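Local structure of phosphate-binding protein PstS 2 (Streptococcus pneumoniae, 4H1X) at residues G9-E17 / V253-W261; V61-S72 / D230-N240. The protein probably serves as the solute-binding component of the PstSACB ABC transporter, handing phosphate to the membrane complex for import. All coordinates share one frame; numbering follows the deposited sequence. Where two conformers were deposited one is given.

In the fold
Two contacts in one lobe of this periplasmic-binding-protein fold illustrate how residues remote in sequence are brought together around one sheet. Their centres lie about 11 Å apart, on the same side of the chain's centre. Contact 1 sets the start of the modelled chain and strand 12-16 against the end of helix 247-254 and the loop after it; contact 2 pairs strand 67-72 with strand 223-236. Strands 12-16 and 67-72 are parallel neighbours, so the two contacts abut directly. In chain order come 9-17, 61-72, 230-240 and 253-261, the second contact falling wholly between the halves of the first. The lobe therefore combines early and late parts of the chain, as in other periplasmic binding proteins.

Contact 1. Residues G9-E17 / V253-W261; sequences GTIEVISRE and VFSGKLTTW
Ile11 lies across the indole of Trp261 and carries much of the apolar contact. Its CG1 sits over one face of the five-membered ring, 3.5 Å from the centroid and 9° off the normal, a CH-pi contact. Chi1 of -59° sets CG1 beside the backbone N and leaves the CG2 methyl anti to it, facing Val253 CG1, while Ile11 CD1 runs on to Leu258 CD2 at 3.8 Å. Two residues further on, in strand 12-16, Val13 CG1 meets Phe254 CD1 at 3.5 Å, and Ile14 O lies at the edge of the same ring. Phe26 packs edge-to-face on Phe254.

The polar part is backbone pairing, a single bridge centred on Thr10 and Thr260. Ile11 N donates to Thr259 O at 2.8 Å, approaching from above the carbonyl plane, and Trp261 N donates to Gly9 O at 3.0 Å, almost in line with the carbonyl bond. Trp261 NE1 turns to another partner, Asn66 O, in the turn before strand 67-72.

The chemistry is thus divided: two backbone bonds set the register of the N-terminal segment, and apolar packing brings the last residues of helix 247-254 against Ile11 and Val13, with the indole serving both the packing and the neighbouring turn.

Contact 2. Residues V61-S72 / D230-N240; sequences VQGNANAIGYIS and DGIAVVVNNDN
Ile68, Tyr70, Val234 and Val236 share one face of an antiparallel ladder in the mixed sheet of this periplasmic-binding-protein lobe, where strands 67-72 and 230-236 run at 154°. Ile68 and Val236 lie side by side and point the same way, whereas Ile68 CD1 meets Val234 CG1 at an oblique angle, 3.7 Å away. Tyr70 touches Ile232 CG2 through its CB alone: chi1 of 49° places the ring between backbone N and carbonyl carbon and leads it off to stack on Phe26, its OH bonded to Arg16 N.

On the other face Ile71 crosses Val235 at about a right angle, CD1 to CG1 at 3.9 Å, and Val61, from the end of helix 54-63, crosses Val235 in the same manner. Gly69, which has no side chain, lets Val61 CG2 come close to its CA. Reciprocal backbone bonds join Gly69 with Val235 and Ile71 with Ala233.

At the far end Asn237 reaches back to the helix. Its ND2 donates to a lone pair of Val61 O at 2.9 Å, nearly in the amide plane, while OD1 accepts from Asp239 N in an Asx turn, fixing the rotation of the amide. Asn240 OD1 meanwhile accepts from Ala242 N. A water bridges the two turns alongside, donating to Ala65 O and Ala67 O, each at 2.7 Å, and accepting from Asn237 N and Asn240 ND2.

Contact 1. Residues G9-E17 / V253-W261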
# COMPACT_ATOMS: atom_id res chain seq x y z
N GLY A 9 -1.31 5.94 -30.88
CA GLY A 9 -1.13 7.33 -30.50
C GLY A 9 -0.19 7.54 -29.33
O GLY A 9 0.40 6.58 -28.82
N THR A 10 -0.05 8.82 -28.88
CA THR A 10 0.81 9.28 -27.79
C THR A 10 0.28 8.84 -26.41
O THR A 10 -0.86 9.16 -26.06
CB THR A 10 0.93 10.81 -27.85
OG1 THR A 10 1.29 11.20 -29.18
CG2 THR A 10 1.93 11.39 -26.83
N ILE A 11 1.12 8.17 -25.61
CA ILE A 11 0.71 7.70 -24.28
C ILE A 11 0.56 8.89 -23.32
O ILE A 11 1.48 9.72 -23.22
CB ILE A 11 1.70 6.64 -23.71
CG1 ILE A 11 1.80 5.40 -24.65
CG2 ILE A 11 1.31 6.19 -22.29
CD1 ILE A 11 2.92 4.42 -24.27
N GLU A 12 -0.59 8.98 -22.64
CA GLU A 12 -0.85 10.03 -21.65
C GLU A 12 -0.62 9.41 -20.27
O GLU A 12 -1.45 8.64 -19.78
CB GLU A 12 -2.26 10.62 -21.80
CG GLU A 12 -2.51 11.86 -20.95
CD GLU A 12 -3.96 12.26 -20.69
OE1 GLU A 12 -4.84 11.87 -21.49
OE2 GLU A 12 -4.20 12.99 -19.71
N VAL A 13 0.55 9.68 -19.68
CA VAL A 13 0.91 9.12 -18.38
C VAL A 13 0.18 9.90 -17.28
O VAL A 13 0.31 11.13 -17.19
CB VAL A 13 2.45 9.12 -18.19
CG1 VAL A 13 2.84 8.61 -16.80
CG2 VAL A 13 3.15 8.29 -19.29
N ILE A 14 -0.58 9.20 -16.46
CA ILE A 14 -1.26 9.81 -15.31
C ILE A 14 -0.45 9.47 -14.07
O ILE A 14 -0.33 8.30 -13.73
CB ILE A 14 -2.75 9.33 -15.14
CG1 ILE A 14 -3.60 9.42 -16.45
CG2 ILE A 14 -3.44 10.04 -13.95
CD1 ILE A 14 -3.64 10.73 -17.16
N SER A 15 0.11 10.49 -13.40
CA SER A 15 0.87 10.27 -12.17
C SER A 15 0.05 10.71 -10.96
O SER A 15 -0.80 11.60 -11.08
CB SER A 15 2.18 11.07 -12.21
OG SER A 15 2.80 11.09 -10.94
N ARG A 16 0.32 10.12 -9.78
CA ARG A 16 -0.30 10.62 -8.57
C ARG A 16 0.49 11.87 -8.13
O ARG A 16 1.58 12.12 -8.65
CB ARG A 16 -0.37 9.53 -7.48
CG ARG A 16 -1.58 8.61 -7.66
CD ARG A 16 -2.94 9.31 -7.41
NE ARG A 16 -2.99 9.93 -6.08
CZ ARG A 16 -3.22 9.26 -4.96
NH1 ARG A 16 -3.51 7.96 -5.00
NH2 ARG A 16 -3.17 9.87 -3.79
N GLU A 17 -0.09 12.69 -7.23
CA GLU A 17 0.56 13.92 -6.77
C GLU A 17 1.82 13.62 -5.96
O GLU A 17 1.97 12.54 -5.43
CB GLU A 17 -0.43 14.77 -5.93
CG GLU A 17 -0.67 14.29 -4.50
CD GLU A 17 -1.53 13.05 -4.32
OE1 GLU A 17 -1.96 12.45 -5.33
OE2 GLU A 17 -1.77 12.67 -3.15
N VAL A 253 7.51 3.32 -19.84
CA VAL A 253 6.31 4.14 -20.04
C VAL A 253 6.23 5.24 -18.96
O VAL A 253 6.08 6.42 -19.31
CB VAL A 253 5.02 3.26 -20.10
CG1 VAL A 253 3.76 4.12 -20.04
CG2 VAL A 253 5.00 2.39 -21.37
N PHE A 254 6.32 4.86 -17.68
CA PHE A 254 6.14 5.84 -16.60
C PHE A 254 7.32 6.82 -16.46
O PHE A 254 7.10 7.91 -15.93
CB PHE A 254 5.77 5.16 -15.28
CG PHE A 254 4.28 4.87 -15.25
CD1 PHE A 254 3.38 5.82 -14.78
CD2 PHE A 254 3.77 3.69 -15.78
CE1 PHE A 254 2.00 5.58 -14.78
CE2 PHE A 254 2.39 3.44 -15.78
CZ PHE A 254 1.52 4.38 -15.25
N SER A 255 8.52 6.47 -16.99
CA SER A 255 9.68 7.39 -17.01
C SER A 255 9.71 8.22 -18.31
O SER A 255 10.60 9.05 -18.48
CB SER A 255 11.00 6.62 -16.88
OG SER A 255 11.19 5.81 -18.03
N GLY A 256 8.76 7.98 -19.21
CA GLY A 256 8.60 8.71 -20.47
C GLY A 256 9.55 8.34 -21.59
O GLY A 256 9.74 9.13 -22.51
N LYS A 257 10.14 7.13 -21.54
CA LYS A 257 11.08 6.62 -22.55
C LYS A 257 10.37 5.97 -23.74
O LYS A 257 10.89 5.98 -24.85
CB LYS A 257 12.05 5.62 -21.91
CG LYS A 257 13.07 6.24 -20.97
CD LYS A 257 13.85 5.17 -20.23
CE LYS A 257 14.60 5.73 -19.04
NZ LYS A 257 15.44 4.70 -18.38
N LEU A 258 9.21 5.37 -23.48
CA LEU A 258 8.36 4.71 -24.45
C LEU A 258 7.08 5.52 -24.47
O LEU A 258 6.37 5.58 -23.46
CB LEU A 258 8.16 3.26 -23.95
CG LEU A 258 7.58 2.24 -24.91
CD1 LEU A 258 7.89 0.83 -24.42
CD2 LEU A 258 6.07 2.40 -25.06
N THR A 259 6.81 6.22 -25.59
CA THR A 259 5.74 7.22 -25.63
C THR A 259 4.58 6.95 -26.59
O THR A 259 3.68 7.79 -26.67
CB THR A 259 6.35 8.59 -25.99
OG1 THR A 259 6.91 8.49 -27.30
CG2 THR A 259 7.42 9.04 -25.00
N THR A 260 4.62 5.85 -27.35
CA THR A 260 3.51 5.56 -28.27
C THR A 260 2.99 4.17 -28.02
O THR A 260 3.76 3.27 -27.71
CB THR A 260 3.93 5.76 -29.73
OG1 THR A 260 5.14 5.05 -29.95
CG2 THR A 260 4.10 7.23 -30.09
N TRP A 261 1.66 3.99 -28.16
CA TRP A 261 1.01 2.71 -27.89
C TRP A 261 1.40 1.60 -28.87
O TRP A 261 1.44 0.44 -28.45
CB TRP A 261 -0.51 2.87 -27.86
CG TRP A 261 -0.96 3.44 -26.54
CD1 TRP A 261 -1.42 4.70 -26.30
CD2 TRP A 261 -0.87 2.79 -25.27
NE1 TRP A 261 -1.68 4.85 -24.96
CE2 TRP A 261 -1.34 3.70 -24.30
CE3 TRP A 261 -0.44 1.51 -24.86
CZ2 TRP A 261 -1.39 3.39 -22.95
CZ3 TRP A 261 -0.51 1.20 -23.51
CH2 TRP A 261 -0.95 2.14 -22.57

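Contact 2. Residues V61-S72 / D230-N240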
# COMPACT_ATOMS: atom_id res chain seq x y z
N VAL A 61 -8.27 7.99 -16.57
CA VAL A 61 -8.02 6.83 -17.46
C VAL A 61 -9.31 6.48 -18.23
O VAL A 61 -9.27 6.30 -19.45
CB VAL A 61 -7.46 5.63 -16.68
CG1 VAL A 61 -7.42 4.38 -17.56
CG2 VAL A 61 -6.07 5.95 -16.11
N GLN A 62 -10.46 6.43 -17.53
CA GLN A 62 -11.75 6.17 -18.21
C GLN A 62 -12.06 7.27 -19.25
O GLN A 62 -12.67 6.99 -20.28
CB GLN A 62 -12.90 6.08 -17.19
CG GLN A 62 -14.21 5.57 -17.82
CD GLN A 62 -15.41 5.57 -16.90
OE1 GLN A 62 -15.34 5.97 -15.73
NE2 GLN A 62 -16.54 5.12 -17.41
N GLY A 63 -11.65 8.51 -18.96
CA GLY A 63 -11.94 9.67 -19.80
C GLY A 63 -11.05 9.92 -21.00
O GLY A 63 -11.35 10.78 -21.84
N ASN A 64 -9.94 9.17 -21.10
CA ASN A 64 -8.99 9.39 -22.19
C ASN A 64 -8.49 8.04 -22.72
O ASN A 64 -7.84 7.30 -21.97
CB ASN A 64 -7.85 10.27 -21.68
CG ASN A 64 -8.34 11.64 -21.20
OD1 ASN A 64 -8.59 12.56 -22.01
ND2 ASN A 64 -8.63 11.75 -19.89
N ALA A 65 -8.78 7.74 -24.01
CA ALA A 65 -8.41 6.47 -24.64
C ALA A 65 -6.90 6.12 -24.56
O ALA A 65 -6.56 4.94 -24.54
CB ALA A 65 -8.82 6.46 -26.11
N ASN A 66 -6.03 7.15 -24.57
CA ASN A 66 -4.57 6.97 -24.58
C ASN A 66 -3.92 7.00 -23.19
O ASN A 66 -2.68 6.98 -23.11
CB ASN A 66 -3.93 8.09 -25.40
CG ASN A 66 -4.24 8.04 -26.87
OD1 ASN A 66 -4.43 6.98 -27.47
ND2 ASN A 66 -4.26 9.20 -27.50
N ALA A 67 -4.72 7.05 -22.12
CA ALA A 67 -4.13 7.23 -20.81
C ALA A 67 -3.72 5.92 -20.13
O ALA A 67 -4.23 4.83 -20.44
CB ALA A 67 -5.08 8.03 -19.90
N ILE A 68 -2.77 6.04 -19.20
CA ILE A 68 -2.32 4.96 -18.34
C ILE A 68 -2.06 5.53 -16.95
O ILE A 68 -1.50 6.63 -16.83
CB ILE A 68 -1.08 4.20 -18.90
CG1 ILE A 68 -0.76 2.91 -18.08
CG2 ILE A 68 0.18 5.12 -19.02
CD1 ILE A 68 0.37 2.11 -18.73
N GLY A 69 -2.43 4.78 -15.93
CA GLY A 69 -2.23 5.23 -14.55
C GLY A 69 -2.08 4.05 -13.63
O GLY A 69 -2.08 2.89 -14.08
N TYR A 70 -1.92 4.33 -12.32
CA TYR A 70 -1.80 3.25 -11.35
C TYR A 70 -2.71 3.55 -10.17
O TYR A 70 -2.87 4.71 -9.77
CB TYR A 70 -0.35 3.00 -10.89
CG TYR A 70 0.36 4.28 -10.48
CD1 TYR A 70 0.19 4.82 -9.20
CD2 TYR A 70 1.22 4.94 -11.35
CE1 TYR A 70 0.81 6.01 -8.83
CE2 TYR A 70 1.84 6.14 -11.00
CZ TYR A 70 1.65 6.66 -9.73
OH TYR A 70 2.27 7.84 -9.40
N ILE A 71 -3.33 2.51 -9.62
CA ILE A 71 -4.24 2.61 -8.47
C ILE A 71 -4.05 1.43 -7.54
O ILE A 71 -3.54 0.36 -7.95
CB ILE A 71 -5.75 2.64 -8.93
CG1 ILE A 71 -6.13 1.31 -9.68
CG2 ILE A 71 -6.12 3.90 -9.76
CD1 ILE A 71 -7.58 1.11 -10.13
N SER A 72 -4.53 1.58 -6.30
CA SER A 72 -4.58 0.48 -5.34
C SER A 72 -5.44 -0.62 -5.97
O SER A 72 -6.52 -0.31 -6.52
CB SER A 72 -5.17 0.97 -4.02
OG SER A 72 -4.37 1.98 -3.43
N ASP A 230 -0.91 -4.83 -0.16
CA ASP A 230 -1.49 -3.79 -0.99
C ASP A 230 -0.95 -3.95 -2.39
O ASP A 230 0.23 -3.69 -2.62
CB ASP A 230 -1.16 -2.40 -0.41
CG ASP A 230 -1.66 -1.25 -1.27
OD1 ASP A 230 -2.86 -1.27 -1.67
OD2 ASP A 230 -0.85 -0.34 -1.56
N GLY A 231 -1.79 -4.44 -3.30
CA GLY A 231 -1.38 -4.58 -4.68
C GLY A 231 -1.64 -3.27 -5.41
O GLY A 231 -2.47 -2.45 -4.97
N ILE A 232 -0.90 -3.04 -6.49
CA ILE A 232 -1.06 -1.87 -7.34
C ILE A 232 -1.42 -2.37 -8.74
O ILE A 232 -0.74 -3.24 -9.29
CB ILE A 232 0.20 -0.96 -7.33
CG1 ILE A 232 0.45 -0.35 -5.92
CG2 ILE A 232 0.11 0.13 -8.42
CD1 ILE A 232 1.86 0.22 -5.72
N ALA A 233 -2.52 -1.87 -9.29
CA ALA A 233 -2.97 -2.19 -10.64
C ALA A 233 -2.55 -1.07 -11.57
O ALA A 233 -2.71 0.11 -11.22
CB ALA A 233 -4.49 -2.35 -10.67
N VAL A 234 -2.04 -1.44 -12.73
CA VAL A 234 -1.70 -0.50 -13.81
C VAL A 234 -2.89 -0.54 -14.73
O VAL A 234 -3.23 -1.61 -15.26
CB VAL A 234 -0.37 -0.85 -14.52
CG1 VAL A 234 -0.13 0.13 -15.67
CG2 VAL A 234 0.79 -0.82 -13.54
N VAL A 235 -3.55 0.60 -14.90
CA VAL A 235 -4.81 0.61 -15.61
C VAL A 235 -4.76 1.48 -16.88
O VAL A 235 -4.12 2.53 -16.91
CB VAL A 235 -5.98 1.07 -14.67
CG1 VAL A 235 -6.30 0.01 -13.61
CG2 VAL A 235 -5.70 2.43 -14.00
N VAL A 236 -5.48 1.02 -17.89
CA VAL A 236 -5.64 1.66 -19.19
C VAL A 236 -7.14 1.79 -19.50
O VAL A 236 -7.97 1.23 -18.79
CB VAL A 236 -4.89 0.90 -20.33
CG1 VAL A 236 -3.38 0.85 -20.08
CG2 VAL A 236 -5.47 -0.51 -20.54
N ASN A 237 -7.47 2.54 -20.55
CA ASN A 237 -8.85 2.71 -20.97
C ASN A 237 -9.35 1.38 -21.55
O ASN A 237 -8.55 0.63 -22.12
CB ASN A 237 -8.92 3.82 -22.00
CG ASN A 237 -10.33 4.25 -22.32
OD1 ASN A 237 -11.01 3.64 -23.14
ND2 ASN A 237 -10.77 5.31 -21.68
N ASN A 238 -10.63 1.07 -21.37
CA ASN A 238 -11.23 -0.16 -21.92
C ASN A 238 -11.09 -0.25 -23.46
O ASN A 238 -11.10 -1.36 -24.00
CB ASN A 238 -12.69 -0.26 -21.51
CG ASN A 238 -12.87 -0.84 -20.15
OD1 ASN A 238 -12.22 -1.83 -19.79
ND2 ASN A 238 -13.76 -0.23 -19.37
N ASP A 239 -10.96 0.89 -24.16
CA ASP A 239 -10.76 0.98 -25.62
C ASP A 239 -9.37 0.49 -26.06
O ASP A 239 -9.16 0.22 -27.26
CB ASP A 239 -10.91 2.44 -26.07
CG ASP A 239 -12.32 2.97 -26.18
OD1 ASP A 239 -13.26 2.26 -25.77
OD2 ASP A 239 -12.48 4.12 -26.64
N ASN A 240 -8.39 0.51 -25.12
CA ASN A 240 -7.00 0.12 -25.39
C ASN A 240 -6.89 -1.39 -25.61
O ASN A 240 -7.22 -2.17 -24.71
CB ASN A 240 -6.09 0.55 -24.22
CG ASN A 240 -4.63 0.64 -24.60
OD1 ASN A 240 -4.13 -0.16 -25.40
ND2 ASN A 240 -3.92 1.59 -24.01
O HOH W 1 -5.41 3.59 -22.47
O HOH W 2 -3.73 1.61 -0.61